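Local coordinates for protein muramoyltetrapeptide carboxypeptidase (Oxalobacter formigenes OXCC13, PDB 6UUK) that probably acts as a serine-type carboxypeptidase that removes the terminal D-alanine from muramoyl tetrapeptides, cutting an L,D peptide bond in murein turnover, at residues Leu123-Tyr127 with Gly150-Phe154; Phe244-Ile248 with Leu312-His316. All coordinates share one frame; numbering follows the deposited sequence.

Contact 1: Leu123-Tyr127 with Gly150-Phe154; sequences LRGGY and GHSDF
The carbonyl oxygen of G125 is where these two loops meet, with S152 and D153 gathered round it. G125 O accepts the backbone N-H of D153 at 3.1 Å from D153 N. That donor stands above the carbonyl plane, 36° out of it. On the same oxygen falls S152 OG, modelled only 2.3 Å from G125 O; the separation is too short to be taken at face value, so the bond is best treated as doubtful in detail, and in the model the hydroxyl is turned toward G125 O. The torsion explains it: with chi1 at 178°, OG swings beside the serine's own carbonyl carbon and faces G125. The CB of S152 follows closely, 3.3 Å from G125 O.

D153 packs its CB against the same peptide, 3.3 Å from G125 O, and then carries its carboxylate on toward Y127. There OD1 of D153 approaches CD1 of the Y127 ring at 3.9 Å, with the ring and carboxylate planes inclined to each other. This is van der Waals packing, and the polar end of D153 has its partner elsewhere, through OD2 to the hydroxyl of T129.

Further out, H151 is held by a bond from ND1 to G171 O, and its ring meets that of H316 edge-to-face. The turn itself is tied by F154 N to H151 O, 3.0 Å, and by S152 O to T155 OG1. Y127 reaches a second subunit, with a weak hydrogen bond from its OH to E256 of that subunit.

S152, the predicted nucleophile, has positive phi (61°) at a sharp turn between strand 147-150 and helix 155-163: a nucleophile elbow, as in other serine peptidases of family S66.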
loop_
_atom_site.group_PDB
_atom_site.type_symbol
_atom_site.label_atom_id
_atom_site.label_comp_id
_atom_site.label_asym_id
_atom_site.label_seq_id
_atom_site.Cartn_x
_atom_site.Cartn_y
_atom_site.Cartn_z
ATOM N N LEU B 123 -0.184 22.437 -1.583
ATOM C CA LEU B 123 0.881 22.838 -0.664
ATOM C C LEU B 123 1.854 21.687 -0.427
ATOM O O LEU B 123 3.005 21.727 -0.871
ATOM C CB LEU B 123 0.280 23.331 0.656
ATOM C CG LEU B 123 1.260 23.948 1.655
ATOM C CD1 LEU B 123 1.840 25.244 1.107
ATOM C CD2 LEU B 123 0.594 24.181 3.001
ATOM N N ARG B 124 1.404 20.651 0.274
ATOM C CA ARG B 124 2.214 19.476 0.554
ATOM C C ARG B 124 1.529 18.224 0.022
ATOM O O ARG B 124 0.379 18.253 -0.427
ATOM C CB ARG B 124 2.482 19.327 2.058
ATOM C CG ARG B 124 3.699 20.086 2.546
ATOM C CD ARG B 124 4.252 19.475 3.822
ATOM N NE ARG B 124 5.562 20.026 4.162
ATOM C CZ ARG B 124 6.705 19.622 3.618
ATOM N NH1 ARG B 124 6.705 18.662 2.703
ATOM N NH2 ARG B 124 7.850 20.179 3.987
ATOM N N GLY B 125 2.261 17.116 0.081
ATOM C CA GLY B 125 1.742 15.830 -0.337
ATOM C C GLY B 125 2.105 14.726 0.633
ATOM O O GLY B 125 2.528 13.640 0.223
ATOM N N GLY B 126 1.948 14.995 1.926
ATOM C CA GLY B 126 2.273 14.020 2.948
ATOM C C GLY B 126 1.074 13.597 3.771
ATOM O O GLY B 126 1.194 13.373 4.979
ATOM N N TYR B 127 -0.085 13.494 3.123
ATOM C CA TYR B 127 -1.324 13.058 3.767
ATOM C C TYR B 127 -1.699 13.959 4.942
ATOM O O TYR B 127 -1.237 15.095 5.042
ATOM C CB TYR B 127 -1.200 11.602 4.232
ATOM C CG TYR B 127 -2.502 10.966 4.667
ATOM C CD1 TYR B 127 -3.241 10.184 3.789
ATOM C CD2 TYR B 127 -2.987 11.136 5.958
ATOM C CE1 TYR B 127 -4.429 9.596 4.182
ATOM C CE2 TYR B 127 -4.174 10.552 6.360
ATOM C CZ TYR B 127 -4.889 9.784 5.467
ATOM O OH TYR B 127 -6.071 9.200 5.863
ATOM N N GLY B 150 0.317 19.026 -8.894
ATOM C CA GLY B 150 0.761 18.435 -7.647
ATOM C C GLY B 150 1.270 17.026 -7.873
ATOM O O GLY B 150 1.216 16.488 -8.975
ATOM N N HIS B 151 1.771 16.439 -6.792
ATOM C CA HIS B 151 2.297 15.079 -6.817
ATOM C C HIS B 151 2.235 14.517 -5.399
ATOM O O HIS B 151 1.613 15.105 -4.508
ATOM C CB HIS B 151 3.720 15.051 -7.387
ATOM C CG HIS B 151 4.728 15.751 -6.529
ATOM N ND1 HIS B 151 4.989 17.100 -6.636
ATOM C CD2 HIS B 151 5.542 15.287 -5.551
ATOM C CE1 HIS B 151 5.918 17.438 -5.759
ATOM N NE2 HIS B 151 6.272 16.356 -5.089
ATOM N N SER B 152 2.883 13.368 -5.195
ATOM C CA SER B 152 2.942 12.680 -3.900
ATOM C C SER B 152 1.521 12.311 -3.499
ATOM O O SER B 152 0.840 11.618 -4.276
ATOM C CB SER B 152 3.711 13.550 -2.904
ATOM O OG SER B 152 3.751 12.941 -1.622
ATOM N N ASP B 153 1.029 12.730 -2.329
ATOM C CA ASP B 153 -0.328 12.393 -1.913
ATOM C C ASP B 153 -1.380 13.004 -2.828
ATOM O O ASP B 153 -2.510 12.506 -2.876
ATOM C CB ASP B 153 -0.551 12.845 -0.469
ATOM C CG ASP B 153 -1.936 12.506 0.045
ATOM O OD1 ASP B 153 -2.248 11.305 0.179
ATOM O OD2 ASP B 153 -2.712 13.445 0.321
ATOM N N PHE B 154 -1.033 14.061 -3.565
ATOM C CA PHE B 154 -1.982 14.698 -4.470
ATOM C C PHE B 154 -2.323 13.830 -5.674
ATOM O O PHE B 154 -3.223 14.193 -6.440
ATOM C CB PHE B 154 -1.430 16.048 -4.935
ATOM C CG PHE B 154 -2.484 17.003 -5.413
ATOM C CD1 PHE B 154 -3.379 17.567 -4.519
ATOM C CD2 PHE B 154 -2.574 17.347 -6.751
ATOM C CE1 PHE B 154 -4.351 18.450 -4.952
ATOM C CE2 PHE B 154 -3.542 18.230 -7.190
ATOM C CZ PHE B 154 -4.429 18.783 -6.289
#

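Contact 2: Phe244-Ile248 with Leu312-His316; sequences FVEDI and LPFGH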
loop_
_atom_site.group_PDB
_atom_site.type_symbol
_atom_site.label_atom_id
_atom_site.label_comp_id
_atom_site.label_asym_id
_atom_site.label_seq_id
_atom_site.Cartn_x
_atom_site.Cartn_y
_atom_site.Cartn_z
ATOM N N PHE B 244 2.613 5.834 -15.760
ATOM C CA PHE B 244 3.889 6.187 -15.158
ATOM C C PHE B 244 3.759 6.202 -13.642
ATOM O O PHE B 244 2.718 6.578 -13.095
ATOM C CB PHE B 244 4.395 7.551 -15.661
ATOM C CG PHE B 244 3.560 8.719 -15.210
ATOM C CD1 PHE B 244 2.438 9.103 -15.927
ATOM C CD2 PHE B 244 3.907 9.443 -14.081
ATOM C CE1 PHE B 244 1.673 10.180 -15.517
ATOM C CE2 PHE B 244 3.146 10.519 -13.667
ATOM C CZ PHE B 244 2.027 10.888 -14.386
ATOM N N VAL B 245 4.830 5.784 -12.961
ATOM C CA VAL B 245 4.848 5.685 -11.507
ATOM C C VAL B 245 6.176 6.208 -10.976
ATOM O O VAL B 245 7.178 6.280 -11.692
ATOM C CB VAL B 245 4.618 4.239 -11.012
ATOM C CG1 VAL B 245 3.205 3.779 -11.332
ATOM C CG2 VAL B 245 5.643 3.298 -11.628
ATOM N N GLU B 246 6.169 6.574 -9.695
ATOM C CA GLU B 246 7.367 7.013 -8.991
ATOM C C GLU B 246 7.110 6.903 -7.495
ATOM O O GLU B 246 5.961 6.820 -7.052
ATOM C CB GLU B 246 7.763 8.443 -9.380
ATOM C CG GLU B 246 6.662 9.488 -9.220
ATOM C CD GLU B 246 6.493 9.960 -7.787
ATOM O OE1 GLU B 246 5.346 10.257 -7.390
ATOM O OE2 GLU B 246 7.504 10.030 -7.058
ATOM N N ASP B 247 8.193 6.909 -6.721
ATOM C CA ASP B 247 8.092 6.781 -5.272
ATOM C C ASP B 247 9.443 7.118 -4.652
ATOM O O ASP B 247 10.452 7.253 -5.348
ATOM C CB ASP B 247 7.644 5.374 -4.864
ATOM C CG ASP B 247 6.654 5.387 -3.718
ATOM O OD1 ASP B 247 6.680 6.345 -2.917
ATOM O OD2 ASP B 247 5.847 4.439 -3.620
ATOM N N ILE B 248 9.443 7.251 -3.322
ATOM C CA ILE B 248 10.654 7.475 -2.542
ATOM C C ILE B 248 10.548 6.698 -1.237
ATOM O O ILE B 248 9.465 6.285 -0.818
ATOM C CB ILE B 248 10.910 8.968 -2.241
ATOM C CG1 ILE B 248 9.629 9.637 -1.732
ATOM C CG2 ILE B 248 11.472 9.675 -3.464
ATOM C CD1 ILE B 248 9.851 11.014 -1.147
ATOM N N LEU B 312 12.336 7.887 -16.823
ATOM C CA LEU B 312 11.479 9.064 -16.779
ATOM C C LEU B 312 11.964 10.028 -15.702
ATOM O O LEU B 312 12.027 9.645 -14.523
ATOM C CB LEU B 312 10.032 8.659 -16.508
ATOM C CG LEU B 312 8.999 9.785 -16.409
ATOM C CD1 LEU B 312 8.818 10.482 -17.750
ATOM C CD2 LEU B 312 7.670 9.252 -15.898
ATOM N N PRO B 313 12.314 11.270 -16.048
ATOM C CA PRO B 313 12.826 12.216 -15.038
ATOM C C PRO B 313 11.698 12.885 -14.262
ATOM O O PRO B 313 11.418 14.082 -14.382
ATOM C CB PRO B 313 13.635 13.200 -15.891
ATOM C CG PRO B 313 13.054 13.103 -17.290
ATOM C CD PRO B 313 12.127 11.916 -17.356
ATOM N N PHE B 314 11.022 12.087 -13.440
ATOM C CA PHE B 314 9.928 12.583 -12.620
ATOM C C PHE B 314 9.913 11.836 -11.295
ATOM O O PHE B 314 10.108 10.619 -11.255
ATOM C CB PHE B 314 8.579 12.431 -13.329
ATOM C CG PHE B 314 7.412 12.877 -12.500
ATOM C CD1 PHE B 314 7.130 14.223 -12.347
ATOM C CD2 PHE B 314 6.600 11.950 -11.869
ATOM C CE1 PHE B 314 6.061 14.638 -11.582
ATOM C CE2 PHE B 314 5.528 12.359 -11.103
ATOM C CZ PHE B 314 5.259 13.704 -10.958
ATOM N N GLY B 315 9.676 12.577 -10.220
ATOM C CA GLY B 315 9.634 11.998 -8.891
ATOM C C GLY B 315 9.856 13.076 -7.845
ATOM O O GLY B 315 9.686 14.265 -8.116
ATOM N N HIS B 316 10.239 12.631 -6.653
ATOM C CA HIS B 316 10.561 13.556 -5.567
ATOM C C HIS B 316 12.014 14.008 -5.646
ATOM O O HIS B 316 12.770 13.922 -4.679
ATOM C CB HIS B 316 10.259 12.917 -4.219
ATOM C CG HIS B 316 8.814 12.573 -4.024
ATOM N ND1 HIS B 316 8.183 11.570 -4.727
ATOM C CD2 HIS B 316 7.879 13.100 -3.199
ATOM C CE1 HIS B 316 6.921 11.493 -4.346
ATOM N NE2 HIS B 316 6.710 12.410 -3.419
#
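H316 is unusual here in having the carboxylate of E246 at the edge of its ring and a methyl of I248 over one face. OE2 of E246 lies near the plane of the H316 ring, 2.9 Å from ND1, which is the donor; yet the bond is weak, its N-H...O angle only 123°. The skew shows in the neighbouring distance as well, since H316 CE1 comes within 3.1 Å of the same OE2. Carboxylate and imidazole are not coplanar either, their planes standing 38° apart.

I248 supplies the face contact. Its CD1 sits over the ring in a CH-pi contact, 3.7 Å from the centroid of H316 and displaced toward the rim near CG, while its CG2 touches H316 CB at 3.5 Å. The weak bond and the methyl together define how the ring is set.

E246 gets to the histidine by folding back on itself. CG takes the congested position between N and carbonyl carbon (chi1 54°), which puts it against the F314 ring, 3.6 Å from CE2; the bend at chi2 then turns the carboxylate to H316. Beyond F314, F244 directs its edge at the face of that ring, centroids 5.8 Å apart, an offset edge-to-face pair, and F244 CB rests on L312 CD2 at 3.7 Å. The other carboxylate oxygen, OE1, takes a weak hydrogen bond from N222.

On this strand the CB of D247 is turned away from H316, and its carboxylate bonds T224. With ND1 given to the glutamate, NE2 of H316 lies on the S152 side, consistent with the predicted Ser-His-Glu charge relay, though the modelled OG is turned to G125 O rather than bonded to H316. As modelled, the histidine-glutamate link is weak.

In the fold
Contact 1 closes before contact 2 opens, so the two follow in series along the chain, one in the N-terminal domain of the LD-carboxypeptidase and one in the C-terminal domain. Their centres lie about 13 Å apart. Contact 1 sits at the ends of two neighbouring strands, 119-122 and 147-150, of the six-stranded sheet; contact 2 joins strand 242-248 of the seven-stranded sheet to the loop after strand 308-310. They meet where S152 CB comes 3.2 Å from H316 NE2, and H151 also packs on F314. The predicted catalytic residues are thus contributed from both sides, placing the probable active site between the two sheets.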